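Local coordinates for glutamine synthetase (Helicobacter pylori, PDB 5ZLI), which belongs to the type I beta branch of the glutamine synthetase family, assembling as twelve subunits that each combine a beta-grasp domain with a larger catalytic domain, at residues I12-E17 with V82-D87; A138-F143 with K247-V252; F16-E21 with V93-F98; S32-T37 with P377-A382. All coordinates share one frame; numbering follows the deposited sequence.

Contact 1 of 4, residues I12-E17 with V82-D87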
loop_
_atom_site.group_PDB
_atom_site.type_symbol
_atom_site.label_atom_id
_atom_site.label_comp_id
_atom_site.label_asym_id
_atom_site.label_seq_id
_atom_site.Cartn_x
_atom_site.Cartn_y
_atom_site.Cartn_z
ATOM N N ILE B 12 47.246 -2.729 45.167
ATOM C CA ILE B 12 46.844 -1.505 44.487
ATOM C C ILE B 12 47.917 -1.079 43.499
ATOM O O ILE B 12 47.617 -0.640 42.381
ATOM C CB ILE B 12 46.557 -0.404 45.527
ATOM C CG1 ILE B 12 45.263 -0.730 46.291
ATOM C CG2 ILE B 12 46.513 0.987 44.857
ATOM C CD1 ILE B 12 44.891 0.263 47.399
ATOM N N LYS B 13 49.180 -1.200 43.893
ATOM C CA LYS B 13 50.272 -0.860 42.988
ATOM C C LYS B 13 50.176 -1.660 41.694
ATOM O O LYS B 13 50.070 -1.094 40.597
ATOM C CB LYS B 13 51.623 -1.097 43.674
ATOM C CG LYS B 13 52.823 -0.825 42.773
ATOM C CD LYS B 13 54.033 -0.316 43.538
ATOM C CE LYS B 13 55.115 0.168 42.570
ATOM N NZ LYS B 13 55.921 -0.951 42.019
ATOM N N GLU B 14 50.200 -2.987 41.809
ATOM C CA GLU B 14 50.284 -3.817 40.620
ATOM C C GLU B 14 49.053 -3.647 39.765
ATOM O O GLU B 14 49.107 -3.824 38.542
ATOM C CB GLU B 14 50.453 -5.272 41.012
ATOM C CG GLU B 14 49.316 -5.814 41.843
ATOM C CD GLU B 14 49.478 -7.293 42.074
ATOM O OE1 GLU B 14 48.722 -8.061 41.453
ATOM O OE2 GLU B 14 50.386 -7.690 42.841
ATOM N N PHE B 15 47.939 -3.299 40.398
ATOM C CA PHE B 15 46.737 -2.992 39.644
ATOM C C PHE B 15 46.953 -1.764 38.775
ATOM O O PHE B 15 46.545 -1.749 37.615
ATOM C CB PHE B 15 45.574 -2.800 40.608
ATOM C CG PHE B 15 44.420 -2.078 40.020
ATOM C CD1 PHE B 15 44.388 -0.696 39.986
ATOM C CD2 PHE B 15 43.356 -2.793 39.504
ATOM C CE1 PHE B 15 43.333 -0.046 39.441
ATOM C CE2 PHE B 15 42.289 -2.160 38.964
ATOM C CZ PHE B 15 42.269 -0.779 38.932
ATOM N N PHE B 16 47.582 -0.717 39.326
ATOM C CA PHE B 16 47.898 0.475 38.540
ATOM C C PHE B 16 48.805 0.176 37.362
ATOM O O PHE B 16 48.718 0.843 36.320
ATOM C CB PHE B 16 48.576 1.525 39.399
ATOM C CG PHE B 16 47.681 2.602 39.827
ATOM C CD1 PHE B 16 46.827 2.421 40.889
ATOM C CD2 PHE B 16 47.665 3.796 39.140
ATOM C CE1 PHE B 16 45.981 3.437 41.284
ATOM C CE2 PHE B 16 46.828 4.811 39.520
ATOM C CZ PHE B 16 45.979 4.633 40.595
ATOM N N GLU B 17 49.722 -0.772 37.524
ATOM C CA GLU B 17 50.629 -1.096 36.430
ATOM C C GLU B 17 49.922 -1.921 35.360
ATOM O O GLU B 17 50.178 -1.750 34.162
ATOM C CB GLU B 17 51.848 -1.834 36.981
ATOM C CG GLU B 17 52.753 -2.472 35.923
ATOM C CD GLU B 17 52.396 -3.927 35.596
ATOM O OE1 GLU B 17 53.101 -4.531 34.759
ATOM O OE2 GLU B 17 51.417 -4.465 36.166
ATOM N N VAL B 82 40.467 -8.128 43.036
ATOM C CA VAL B 82 40.581 -9.519 42.622
ATOM C C VAL B 82 39.613 -9.735 41.474
ATOM O O VAL B 82 38.532 -9.135 41.422
ATOM C CB VAL B 82 40.298 -10.525 43.760
ATOM C CG1 VAL B 82 41.370 -10.423 44.842
ATOM C CG2 VAL B 82 38.898 -10.313 44.324
ATOM N N ARG B 83 40.017 -10.605 40.548
ATOM C CA ARG B 83 39.218 -11.022 39.400
ATOM C C ARG B 83 38.780 -9.845 38.534
ATOM O O ARG B 83 37.795 -9.950 37.786
ATOM C CB ARG B 83 38.012 -11.855 39.840
ATOM C CG ARG B 83 38.457 -13.185 40.418
ATOM C CD ARG B 83 37.293 -14.019 40.867
ATOM N NE ARG B 83 36.636 -13.387 42.000
ATOM C CZ ARG B 83 37.110 -13.399 43.236
ATOM N NH1 ARG B 83 38.267 -14.005 43.521
ATOM N NH2 ARG B 83 36.424 -12.788 44.186
ATOM N N TYR B 84 39.491 -8.720 38.614
ATOM C CA TYR B 84 39.235 -7.646 37.671
ATOM C C TYR B 84 39.559 -8.126 36.255
ATOM O O TYR B 84 40.134 -9.198 36.049
ATOM C CB TYR B 84 40.011 -6.370 38.043
ATOM C CG TYR B 84 41.505 -6.488 38.247
ATOM C CD1 TYR B 84 42.364 -6.607 37.172
ATOM C CD2 TYR B 84 42.062 -6.402 39.518
ATOM C CE1 TYR B 84 43.731 -6.687 37.344
ATOM C CE2 TYR B 84 43.450 -6.485 39.712
ATOM C CZ TYR B 84 44.274 -6.624 38.608
ATOM O OH TYR B 84 45.635 -6.701 38.730
ATOM N N PHE B 85 39.082 -7.383 35.267
ATOM C CA PHE B 85 39.302 -7.821 33.907
ATOM C C PHE B 85 39.058 -6.668 32.967
ATOM O O PHE B 85 38.255 -5.781 33.256
ATOM C CB PHE B 85 38.378 -8.976 33.570
ATOM C CG PHE B 85 36.933 -8.634 33.670
ATOM C CD1 PHE B 85 36.301 -8.554 34.912
ATOM C CD2 PHE B 85 36.170 -8.456 32.521
ATOM C CE1 PHE B 85 34.919 -8.252 35.015
ATOM C CE2 PHE B 85 34.808 -8.181 32.606
ATOM C CZ PHE B 85 34.185 -8.070 33.862
ATOM N N ILE B 86 39.744 -6.692 31.828
ATOM C CA ILE B 86 39.452 -5.708 30.793
ATOM C C ILE B 86 38.144 -6.060 30.100
ATOM O O ILE B 86 37.982 -7.170 29.573
ATOM C CB ILE B 86 40.603 -5.630 29.784
ATOM C CG1 ILE B 86 41.828 -4.990 30.441
ATOM C CG2 ILE B 86 40.151 -4.932 28.547
ATOM C CD1 ILE B 86 43.044 -4.815 29.508
ATOM N N ASP B 87 37.222 -5.106 30.058
ATOM C CA ASP B 87 35.954 -5.325 29.376
ATOM C C ASP B 87 36.169 -5.368 27.867
ATOM O O ASP B 87 36.604 -4.358 27.282
ATOM C CB ASP B 87 34.985 -4.224 29.790
ATOM C CG ASP B 87 33.555 -4.524 29.412
ATOM O OD1 ASP B 87 33.320 -5.543 28.748
ATOM O OD2 ASP B 87 32.649 -3.784 29.864
#
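Phe15 and Tyr84 meet as a T-shaped aromatic pair: the edge of the phenylalanine ring is directed at the face of the tyrosine, with the planes at 85° and the ring centroids 5.2 Å apart. The touching atom of the phenylalanine is mainly CD2, which stands 3.7 Å from Tyr84 CE2, over one face of the tyrosine and nearer its border than its centre. In this geometry the slightly positive C-H edge of Phe15 faces the electron-rich pi cloud of Tyr84. Tyr84 starts out toward the helix, and with CG set between its backbone N and carbonyl carbon (chi1 53°) it presents a broad face there. The pair joins helix 9-20, near the N terminus, to strand 84-87, which pairs with strand 94-103 in the mixed sheet of the beta-grasp domain, just past the corner at Val82 and Arg83. Phe15 also packs on Leu81 of strand 74-81, so a large apolar residue suits this buried position. Tyr84 is partly exposed, and a tyrosine suits such a place because its ring packs on Phe15 while its hydroxyl is polar. Glu14, exposed on the helix, brings OE1 to 4.3 Å from Tyr84 OH, too far for a hydrogen bond.

Contact 2 of 4, residues A138-F143 with K247-V252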
loop_
_atom_site.group_PDB
_atom_site.type_symbol
_atom_site.label_atom_id
_atom_site.label_comp_id
_atom_site.label_asym_id
_atom_site.label_seq_id
_atom_site.Cartn_x
_atom_site.Cartn_y
_atom_site.Cartn_z
ATOM N N ALA B 138 28.163 -23.261 39.520
ATOM C CA ALA B 138 26.826 -23.035 38.980
ATOM C C ALA B 138 26.780 -23.295 37.473
ATOM O O ALA B 138 27.707 -22.942 36.734
ATOM C CB ALA B 138 26.356 -21.601 39.263
ATOM N N GLU B 139 25.699 -23.937 37.027
ATOM C CA GLU B 139 25.380 -24.056 35.608
ATOM C C GLU B 139 24.177 -23.147 35.374
ATOM O O GLU B 139 23.051 -23.498 35.757
ATOM C CB GLU B 139 25.018 -25.493 35.246
ATOM C CG GLU B 139 25.942 -26.585 35.781
ATOM C CD GLU B 139 25.287 -27.974 35.683
ATOM O OE1 GLU B 139 24.129 -28.046 35.217
ATOM O OE2 GLU B 139 25.906 -28.985 36.093
ATOM N N ASN B 140 24.387 -22.002 34.718
ATOM C CA ASN B 140 23.282 -21.073 34.446
ATOM C C ASN B 140 22.802 -21.275 33.017
ATOM O O ASN B 140 23.317 -20.668 32.075
ATOM C CB ASN B 140 23.673 -19.617 34.658
ATOM C CG ASN B 140 24.001 -19.300 36.086
ATOM O OD1 ASN B 140 23.122 -18.922 36.863
ATOM N ND2 ASN B 140 25.284 -19.417 36.439
ATOM N N GLU B 141 21.781 -22.114 32.866
ATOM C CA GLU B 141 21.077 -22.216 31.593
ATOM C C GLU B 141 20.428 -20.877 31.250
ATOM O O GLU B 141 19.949 -20.152 32.133
ATOM C CB GLU B 141 20.028 -23.340 31.636
ATOM C CG GLU B 141 20.622 -24.714 32.002
ATOM C CD GLU B 141 19.599 -25.865 32.118
ATOM O OE1 GLU B 141 18.422 -25.603 32.448
ATOM O OE2 GLU B 141 20.005 -27.047 31.968
ATOM N N PHE B 142 20.416 -20.564 29.954
ATOM C CA PHE B 142 19.924 -19.294 29.448
ATOM C C PHE B 142 19.272 -19.494 28.093
ATOM O O PHE B 142 19.168 -20.603 27.582
ATOM C CB PHE B 142 21.037 -18.280 29.317
ATOM C CG PHE B 142 22.124 -18.709 28.384
ATOM C CD1 PHE B 142 21.986 -18.556 27.024
ATOM C CD2 PHE B 142 23.299 -19.234 28.887
ATOM C CE1 PHE B 142 22.997 -18.951 26.171
ATOM C CE2 PHE B 142 24.294 -19.598 28.063
ATOM C CZ PHE B 142 24.148 -19.467 26.683
ATOM N N PHE B 143 18.798 -18.394 27.537
ATOM C CA PHE B 143 18.090 -18.378 26.273
ATOM C C PHE B 143 18.616 -17.225 25.451
ATOM O O PHE B 143 18.896 -16.144 25.972
ATOM C CB PHE B 143 16.582 -18.188 26.439
ATOM C CG PHE B 143 15.844 -19.420 26.832
ATOM C CD1 PHE B 143 15.337 -20.281 25.856
ATOM C CD2 PHE B 143 15.637 -19.718 28.169
ATOM C CE1 PHE B 143 14.652 -21.428 26.209
ATOM C CE2 PHE B 143 14.944 -20.859 28.537
ATOM C CZ PHE B 143 14.447 -21.723 27.558
ATOM N N LYS B 247 29.836 -12.063 35.958
ATOM C CA LYS B 247 30.571 -11.907 34.696
ATOM C C LYS B 247 29.902 -12.690 33.564
ATOM O O LYS B 247 29.647 -12.141 32.487
ATOM C CB LYS B 247 32.021 -12.363 34.849
ATOM C CG LYS B 247 32.936 -11.544 35.739
ATOM C CD LYS B 247 34.401 -11.949 35.398
ATOM C CE LYS B 247 35.415 -11.514 36.447
ATOM N NZ LYS B 247 36.800 -11.850 36.085
ATOM N N LEU B 248 29.686 -13.998 33.771
ATOM C CA LEU B 248 29.005 -14.857 32.802
ATOM C C LEU B 248 27.680 -14.269 32.300
ATOM O O LEU B 248 27.435 -14.239 31.084
ATOM C CB LEU B 248 28.783 -16.241 33.428
ATOM C CG LEU B 248 28.063 -17.471 32.829
ATOM C CD1 LEU B 248 26.536 -17.416 32.854
ATOM C CD2 LEU B 248 28.484 -17.679 31.429
ATOM N N LYS B 249 26.792 -13.834 33.213
ATOM C CA LYS B 249 25.523 -13.231 32.779
ATOM C C LYS B 249 25.759 -12.034 31.855
ATOM O O LYS B 249 25.183 -11.943 30.769
ATOM C CB LYS B 249 24.671 -12.825 33.995
ATOM C CG LYS B 249 23.943 -13.990 34.732
ATOM C CD LYS B 249 23.176 -13.466 35.954
ATOM C CE LYS B 249 22.605 -14.609 36.835
ATOM N NZ LYS B 249 21.980 -14.164 38.157
ATOM N N TYR B 250 26.659 -11.147 32.249
ATOM C CA TYR B 250 27.042 -10.010 31.422
ATOM C C TYR B 250 27.594 -10.449 30.067
ATOM O O TYR B 250 27.305 -9.828 29.043
ATOM C CB TYR B 250 28.081 -9.203 32.203
ATOM C CG TYR B 250 28.738 -8.067 31.485
ATOM C CD1 TYR B 250 28.001 -7.004 30.987
ATOM C CD2 TYR B 250 30.133 -8.031 31.343
ATOM C CE1 TYR B 250 28.625 -5.931 30.339
ATOM C CE2 TYR B 250 30.770 -6.956 30.685
ATOM C CZ TYR B 250 30.003 -5.918 30.193
ATOM O OH TYR B 250 30.609 -4.871 29.558
ATOM N N VAL B 251 28.386 -11.526 30.037
ATOM C CA VAL B 251 29.106 -11.873 28.818
ATOM C C VAL B 251 28.161 -12.429 27.776
ATOM O O VAL B 251 28.333 -12.195 26.579
ATOM C CB VAL B 251 30.265 -12.840 29.113
ATOM C CG1 VAL B 251 30.864 -13.345 27.829
ATOM C CG2 VAL B 251 31.341 -12.135 29.908
ATOM N N VAL B 252 27.250 -13.290 28.185
ATOM C CA VAL B 252 26.306 -13.797 27.211
ATOM C C VAL B 252 25.321 -12.698 26.805
ATOM O O VAL B 252 25.021 -12.542 25.617
ATOM C CB VAL B 252 25.635 -15.082 27.723
ATOM C CG1 VAL B 252 26.606 -15.879 28.580
ATOM C CG2 VAL B 252 24.454 -14.769 28.492
#
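Asn140 and Leu248 touch through their carbon atoms, Asn140 CB lying 4.0 Å from Leu248 CD1. The leucine extends its branch across the gap with CG anti to the backbone N (chi1 177°), and this sends one methyl toward the strand. In Asn140, CG lies beside its own backbone N (chi1 -65°), and the amide comes near the long side chain of Lys249. Beyond CB that lysine runs nearly straight, chi2 to chi4 all near 180°, which takes its end alongside Asn140 and on to Ser373. The nearest approach is Asn140 OD1 to Lys249 CE, 4.3 Å. Ser373 holds Asn140 OD1 through its hydroxyl and accepts from Lys249 NZ through its carbonyl O, which gives each of these buried atoms a polar partner. One helical turn on from Leu248, Val252 meets Phe142, with CG1 4.4 Å from CE2 of the ring, a looser apolar contact in which a short branched side chain matches a bulky ring. Strand 133-145 and helix 238-258 pack together in this way within the catalytic domain. Phe265 fills in beside Leu248, Val252 and Phe142, helix 200-212 touches Leu248 and Val252 through Leu210 and Ile206, and strand 278-286 touches Asn140 through Met278.

Contact 3 of 4, residues F16-E21 with V93-F98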
loop_
_atom_site.group_PDB
_atom_site.type_symbol
_atom_site.label_atom_id
_atom_site.label_comp_id
_atom_site.label_asym_id
_atom_site.label_seq_id
_atom_site.Cartn_x
_atom_site.Cartn_y
_atom_site.Cartn_z
ATOM N N PHE B 16 47.582 -0.717 39.326
ATOM C CA PHE B 16 47.898 0.475 38.540
ATOM C C PHE B 16 48.805 0.176 37.362
ATOM O O PHE B 16 48.718 0.843 36.320
ATOM C CB PHE B 16 48.576 1.525 39.399
ATOM C CG PHE B 16 47.681 2.602 39.827
ATOM C CD1 PHE B 16 46.827 2.421 40.889
ATOM C CD2 PHE B 16 47.665 3.796 39.140
ATOM C CE1 PHE B 16 45.981 3.437 41.284
ATOM C CE2 PHE B 16 46.828 4.811 39.520
ATOM C CZ PHE B 16 45.979 4.633 40.595
ATOM N N GLU B 17 49.722 -0.772 37.524
ATOM C CA GLU B 17 50.629 -1.096 36.430
ATOM C C GLU B 17 49.922 -1.921 35.360
ATOM O O GLU B 17 50.178 -1.750 34.162
ATOM C CB GLU B 17 51.848 -1.834 36.981
ATOM C CG GLU B 17 52.753 -2.472 35.923
ATOM C CD GLU B 17 52.396 -3.927 35.596
ATOM O OE1 GLU B 17 53.101 -4.531 34.759
ATOM O OE2 GLU B 17 51.417 -4.465 36.166
ATOM N N PHE B 18 49.037 -2.824 35.783
ATOM C CA PHE B 18 48.165 -3.540 34.859
ATOM C C PHE B 18 47.446 -2.568 33.927
ATOM O O PHE B 18 47.306 -2.828 32.725
ATOM C CB PHE B 18 47.190 -4.372 35.700
ATOM C CG PHE B 18 46.108 -5.097 34.935
ATOM C CD1 PHE B 18 46.350 -6.321 34.336
ATOM C CD2 PHE B 18 44.821 -4.602 34.905
ATOM C CE1 PHE B 18 45.334 -7.003 33.673
ATOM C CE2 PHE B 18 43.809 -5.281 34.246
ATOM C CZ PHE B 18 44.069 -6.480 33.629
ATOM N N CYS B 19 47.007 -1.426 34.462
ATOM C CA CYS B 19 46.330 -0.412 33.655
ATOM C C CYS B 19 47.275 0.306 32.682
ATOM O O CYS B 19 46.928 0.511 31.512
ATOM C CB CYS B 19 45.617 0.580 34.575
ATOM S SG CYS B 19 44.214 -0.142 35.489
ATOM N N LYS B 20 48.449 0.754 33.146
ATOM C CA LYS B 20 49.312 1.531 32.255
ATOM C C LYS B 20 49.724 0.727 31.014
ATOM O O LYS B 20 49.747 1.270 29.900
ATOM C CB LYS B 20 50.551 2.052 33.006
ATOM C CG LYS B 20 50.304 3.027 34.169
ATOM C CD LYS B 20 51.640 3.492 34.784
ATOM C CE LYS B 20 51.507 4.720 35.710
ATOM N NZ LYS B 20 50.722 4.458 36.941
ATOM N N GLU B 21 50.038 -0.570 31.179
ATOM C CA GLU B 21 50.531 -1.405 30.074
ATOM C C GLU B 21 49.429 -2.087 29.285
ATOM O O GLU B 21 49.727 -2.844 28.357
ATOM C CB GLU B 21 51.506 -2.481 30.558
ATOM C CG GLU B 21 52.745 -1.919 31.205
ATOM C CD GLU B 21 53.403 -2.908 32.156
ATOM O OE1 GLU B 21 53.213 -4.139 31.988
ATOM O OE2 GLU B 21 54.035 -2.439 33.129
ATOM N N VAL B 93 39.158 1.354 26.038
ATOM C CA VAL B 93 39.588 0.294 26.951
ATOM C C VAL B 93 39.160 0.586 28.387
ATOM O O VAL B 93 39.468 1.644 28.953
ATOM C CB VAL B 93 41.110 0.074 26.834
ATOM C CG1 VAL B 93 41.628 -0.799 27.970
ATOM C CG2 VAL B 93 41.459 -0.591 25.505
ATOM N N SER B 94 38.510 -0.397 29.008
ATOM C CA SER B 94 37.983 -0.267 30.355
ATOM C C SER B 94 38.328 -1.520 31.123
ATOM O O SER B 94 38.239 -2.624 30.580
ATOM C CB SER B 94 36.449 -0.119 30.370
ATOM O OG SER B 94 35.983 0.809 29.399
ATOM N N VAL B 95 38.691 -1.367 32.389
ATOM C CA VAL B 95 38.895 -2.524 33.243
ATOM C C VAL B 95 37.789 -2.533 34.280
ATOM O O VAL B 95 37.527 -1.522 34.937
ATOM C CB VAL B 95 40.294 -2.555 33.885
ATOM C CG1 VAL B 95 40.586 -1.273 34.634
ATOM C CG2 VAL B 95 40.415 -3.777 34.777
ATOM N N VAL B 96 37.181 -3.642 34.437
ATOM C CA VAL B 96 36.109 -3.767 35.400
ATOM C C VAL B 96 36.713 -4.260 36.698
ATOM O O VAL B 96 37.627 -5.095 36.701
ATOM C CB VAL B 96 35.005 -4.707 34.883
ATOM C CG1 VAL B 96 33.907 -4.867 35.912
ATOM C CG2 VAL B 96 34.421 -4.179 33.576
ATOM N N VAL B 97 36.254 -3.690 37.803
ATOM C CA VAL B 97 36.741 -4.059 39.121
ATOM C C VAL B 97 35.545 -4.161 40.049
ATOM O O VAL B 97 34.615 -3.353 39.962
ATOM C CB VAL B 97 37.788 -3.065 39.644
ATOM C CG1 VAL B 97 37.329 -1.680 39.341
ATOM C CG2 VAL B 97 38.045 -3.289 41.150
ATOM N N PHE B 98 35.517 -5.228 40.849
ATOM C CA PHE B 98 34.436 -5.467 41.790
ATOM C C PHE B 98 34.497 -4.510 42.978
ATOM O O PHE B 98 35.526 -3.904 43.272
ATOM C CB PHE B 98 34.456 -6.913 42.291
ATOM C CG PHE B 98 34.032 -7.932 41.269
ATOM C CD1 PHE B 98 32.683 -8.278 41.145
ATOM C CD2 PHE B 98 34.968 -8.574 40.454
ATOM C CE1 PHE B 98 32.272 -9.242 40.228
ATOM C CE2 PHE B 98 34.564 -9.541 39.516
ATOM C CZ PHE B 98 33.217 -9.870 39.411
#
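Cys19, near the C-terminal end of helix 9-20, and Val95, early in strand 94-103, are the closest pair of CA atoms across the two segments, 7.7 Å apart, and the contacts between them are made by side chains. Val95 points toward the helix and divides its two methyl groups between two partners. CG2 lies at the edge of the Phe18 ring, close to the ring plane and 3.8 Å from CE2. CG1 is 3.9 Å from SG of Cys19. The valine torsion aims the fork: CG2 is anti to the backbone N while CG1 sits between N and the carbonyl carbon (chi1 55°), and the branches therefore reach consecutive helix residues. Phe18 extends its ring away from the helix with CG anti to its own N (chi1 175°), crossing the valine at a slant. Each residue type fits its place: a beta-branched valine is at home in an extended strand and offers two methyls, one for each partner, the small side chain of Cys19 is consistent with the helix lying near the sheet here, and the longer phenylalanine reaches the methyl that the sulfur does not meet. Around them, Tyr84 of strand 84-87 meets the Phe18 ring, Phe45 touches Cys19, and Val24 packs on Val95, whose backbone is bonded to Phe26 and Asp28 of strand 26-32 in the same beta-grasp sheet.

Contact 4 of 4, residues S32-T37 with P377-A382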
loop_
_atom_site.group_PDB
_atom_site.type_symbol
_atom_site.label_atom_id
_atom_site.label_comp_id
_atom_site.label_asym_id
_atom_site.label_seq_id
_atom_site.Cartn_x
_atom_site.Cartn_y
_atom_site.Cartn_z
ATOM N N SER B 32 26.797 -5.127 43.078
ATOM C CA SER B 32 25.524 -5.808 42.944
ATOM C C SER B 32 24.589 -5.317 44.033
ATOM O O SER B 32 24.912 -5.423 45.221
ATOM C CB SER B 32 25.729 -7.322 43.025
ATOM O OG SER B 32 26.883 -7.700 42.270
ATOM N N ASP B 33 23.448 -4.763 43.631
ATOM C CA ASP B 33 22.389 -4.451 44.583
ATOM C C ASP B 33 21.751 -5.753 45.050
ATOM O O ASP B 33 22.182 -6.846 44.680
ATOM C CB ASP B 33 21.366 -3.470 43.984
ATOM C CG ASP B 33 20.435 -4.089 42.909
ATOM O OD1 ASP B 33 20.767 -5.090 42.221
ATOM O OD2 ASP B 33 19.318 -3.540 42.767
ATOM N N ILE B 34 20.739 -5.645 45.917
ATOM C CA ILE B 34 20.115 -6.842 46.486
ATOM C C ILE B 34 19.503 -7.714 45.395
ATOM O O ILE B 34 19.658 -8.938 45.412
ATOM C CB ILE B 34 19.088 -6.455 47.564
ATOM C CG1 ILE B 34 19.797 -5.819 48.744
ATOM C CG2 ILE B 34 18.274 -7.682 48.059
ATOM C CD1 ILE B 34 18.818 -5.253 49.736
ATOM N N LYS B 35 18.768 -7.106 44.451
ATOM C CA LYS B 35 18.029 -7.859 43.423
ATOM C C LYS B 35 18.926 -8.734 42.550
ATOM O O LYS B 35 18.435 -9.698 41.950
ATOM C CB LYS B 35 17.174 -6.901 42.574
ATOM C CG LYS B 35 17.136 -7.041 41.009
ATOM C CD LYS B 35 15.731 -6.564 40.527
ATOM C CE LYS B 35 15.520 -6.502 39.022
ATOM N NZ LYS B 35 16.036 -5.164 38.542
ATOM N N GLY B 36 20.215 -8.420 42.441
ATOM C CA GLY B 36 21.088 -9.161 41.556
ATOM C C GLY B 36 21.542 -8.364 40.361
ATOM O O GLY B 36 22.236 -8.904 39.487
ATOM N N THR B 37 21.080 -7.138 40.236
ATOM C CA THR B 37 21.510 -6.332 39.120
ATOM C C THR B 37 22.948 -5.910 39.300
ATOM O O THR B 37 23.327 -5.394 40.351
ATOM C CB THR B 37 20.627 -5.112 38.981
ATOM O OG1 THR B 37 19.298 -5.543 38.689
ATOM C CG2 THR B 37 21.171 -4.214 37.864
ATOM N N PRO B 377 23.192 -14.389 43.150
ATOM C CA PRO B 377 24.178 -15.450 43.442
ATOM C C PRO B 377 24.874 -15.308 44.797
ATOM O O PRO B 377 25.160 -16.321 45.452
ATOM C CB PRO B 377 25.173 -15.318 42.276
ATOM C CG PRO B 377 24.955 -13.936 41.746
ATOM C CD PRO B 377 23.500 -13.669 41.911
ATOM N N TYR B 378 25.149 -14.084 45.239
ATOM C CA TYR B 378 25.762 -13.908 46.548
ATOM C C TYR B 378 24.838 -14.416 47.647
ATOM O O TYR B 378 25.193 -15.325 48.413
ATOM C CB TYR B 378 26.130 -12.441 46.742
ATOM C CG TYR B 378 27.081 -11.977 45.682
ATOM C CD1 TYR B 378 28.416 -12.362 45.719
ATOM C CD2 TYR B 378 26.657 -11.152 44.647
ATOM C CE1 TYR B 378 29.310 -11.955 44.750
ATOM C CE2 TYR B 378 27.551 -10.734 43.681
ATOM C CZ TYR B 378 28.879 -11.148 43.746
ATOM O OH TYR B 378 29.754 -10.754 42.790
ATOM N N LEU B 379 23.616 -13.882 47.684
ATOM C CA LEU B 379 22.649 -14.268 48.702
ATOM C C LEU B 379 22.336 -15.751 48.594
ATOM O O LEU B 379 22.403 -16.473 49.591
ATOM C CB LEU B 379 21.373 -13.419 48.559
ATOM C CG LEU B 379 21.446 -11.864 48.609
ATOM C CD1 LEU B 379 20.067 -11.257 48.675
ATOM C CD2 LEU B 379 22.275 -11.313 49.760
ATOM N N ALA B 380 22.103 -16.243 47.374
ATOM C CA ALA B 380 21.827 -17.666 47.179
ATOM C C ALA B 380 22.958 -18.529 47.756
ATOM O O ALA B 380 22.722 -19.413 48.599
ATOM C CB ALA B 380 21.610 -17.976 45.694
ATOM N N PHE B 381 24.197 -18.296 47.311
ATOM C CA PHE B 381 25.300 -19.116 47.804
ATOM C C PHE B 381 25.460 -18.957 49.308
ATOM O O PHE B 381 25.532 -19.952 50.047
ATOM C CB PHE B 381 26.595 -18.756 47.087
ATOM C CG PHE B 381 26.558 -19.020 45.632
ATOM C CD1 PHE B 381 25.591 -19.848 45.091
ATOM C CD2 PHE B 381 27.473 -18.432 44.793
ATOM C CE1 PHE B 381 25.556 -20.089 43.762
ATOM C CE2 PHE B 381 27.437 -18.670 43.450
ATOM C CZ PHE B 381 26.479 -19.501 42.937
ATOM N N ALA B 382 25.491 -17.704 49.780
ATOM C CA ALA B 382 25.579 -17.445 51.210
ATOM C C ALA B 382 24.538 -18.245 51.972
ATOM O O ALA B 382 24.853 -18.910 52.957
ATOM C CB ALA B 382 25.428 -15.957 51.488
#
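Ile34 and Leu379 make the apolar part of this contact, Ile34 CG2 lying 4.0 Å from Leu379 CD1. The same leucine methyl is 4.0 Å from the carbonyl O of Ile34, so it rests against both backbone and side chain. Although the isoleucine starts out away from the helix, its CG2 branch is anti to the backbone N and still meets the leucine; Tyr454 of helix 448-466 touches both residues, a setting that suits branched aliphatic chains. The second pairing is between a small polar group and a ring: Ser32 OG approaches Tyr378 CE2 to 3.4 Å, a van der Waals contact in which the small serine packs beside the ring. These pairs bring the end of strand 26-32 in the beta-grasp sheet, and the loop that leads on to strand 38-44, against the first turn of helix 377-393 in the catalytic domain. Pro377 is well placed in that first turn, where a missing N-H costs the helix no bond. Hydrogen bonds to Asn376 join the two sides indirectly, its ND2 giving to Ile34 O and its OD1 accepting from Tyr378 N. Within the loop Asp33 OD1 takes weak bonds from the backbone N atoms of Gly36 and Thr37. Gly36 has phi 111°, a backbone angle that suits glycine, which has no beta carbon to crowd the carbonyl O of Lys35.

Overall arrangement
Helix 9-20 near the N terminus opens contacts 1 and 3, whose first segments overlap at Phe16 and Glu17. Before either closes, the chain passes through 32-37, which opens contact 4, so contact 4 crosses both. Contact 1 closes at strand 84-87 and contact 3 soon after at strand 94-103; these strands are neighbours in one sheet, joined by backbone bonds such as Phe85 O to Val96 N, and together the two contacts bind the helix to the beta-grasp sheet. Contact 2 opens and closes later, wholly within the span of contact 4, which ends at 377-382. Contact 2 packs strand 133-145 on helix 238-258 within the catalytic domain; contact 4 ties the two domains. Helix 238-258 adds another link, Lys247 NZ bonding to Arg83 O.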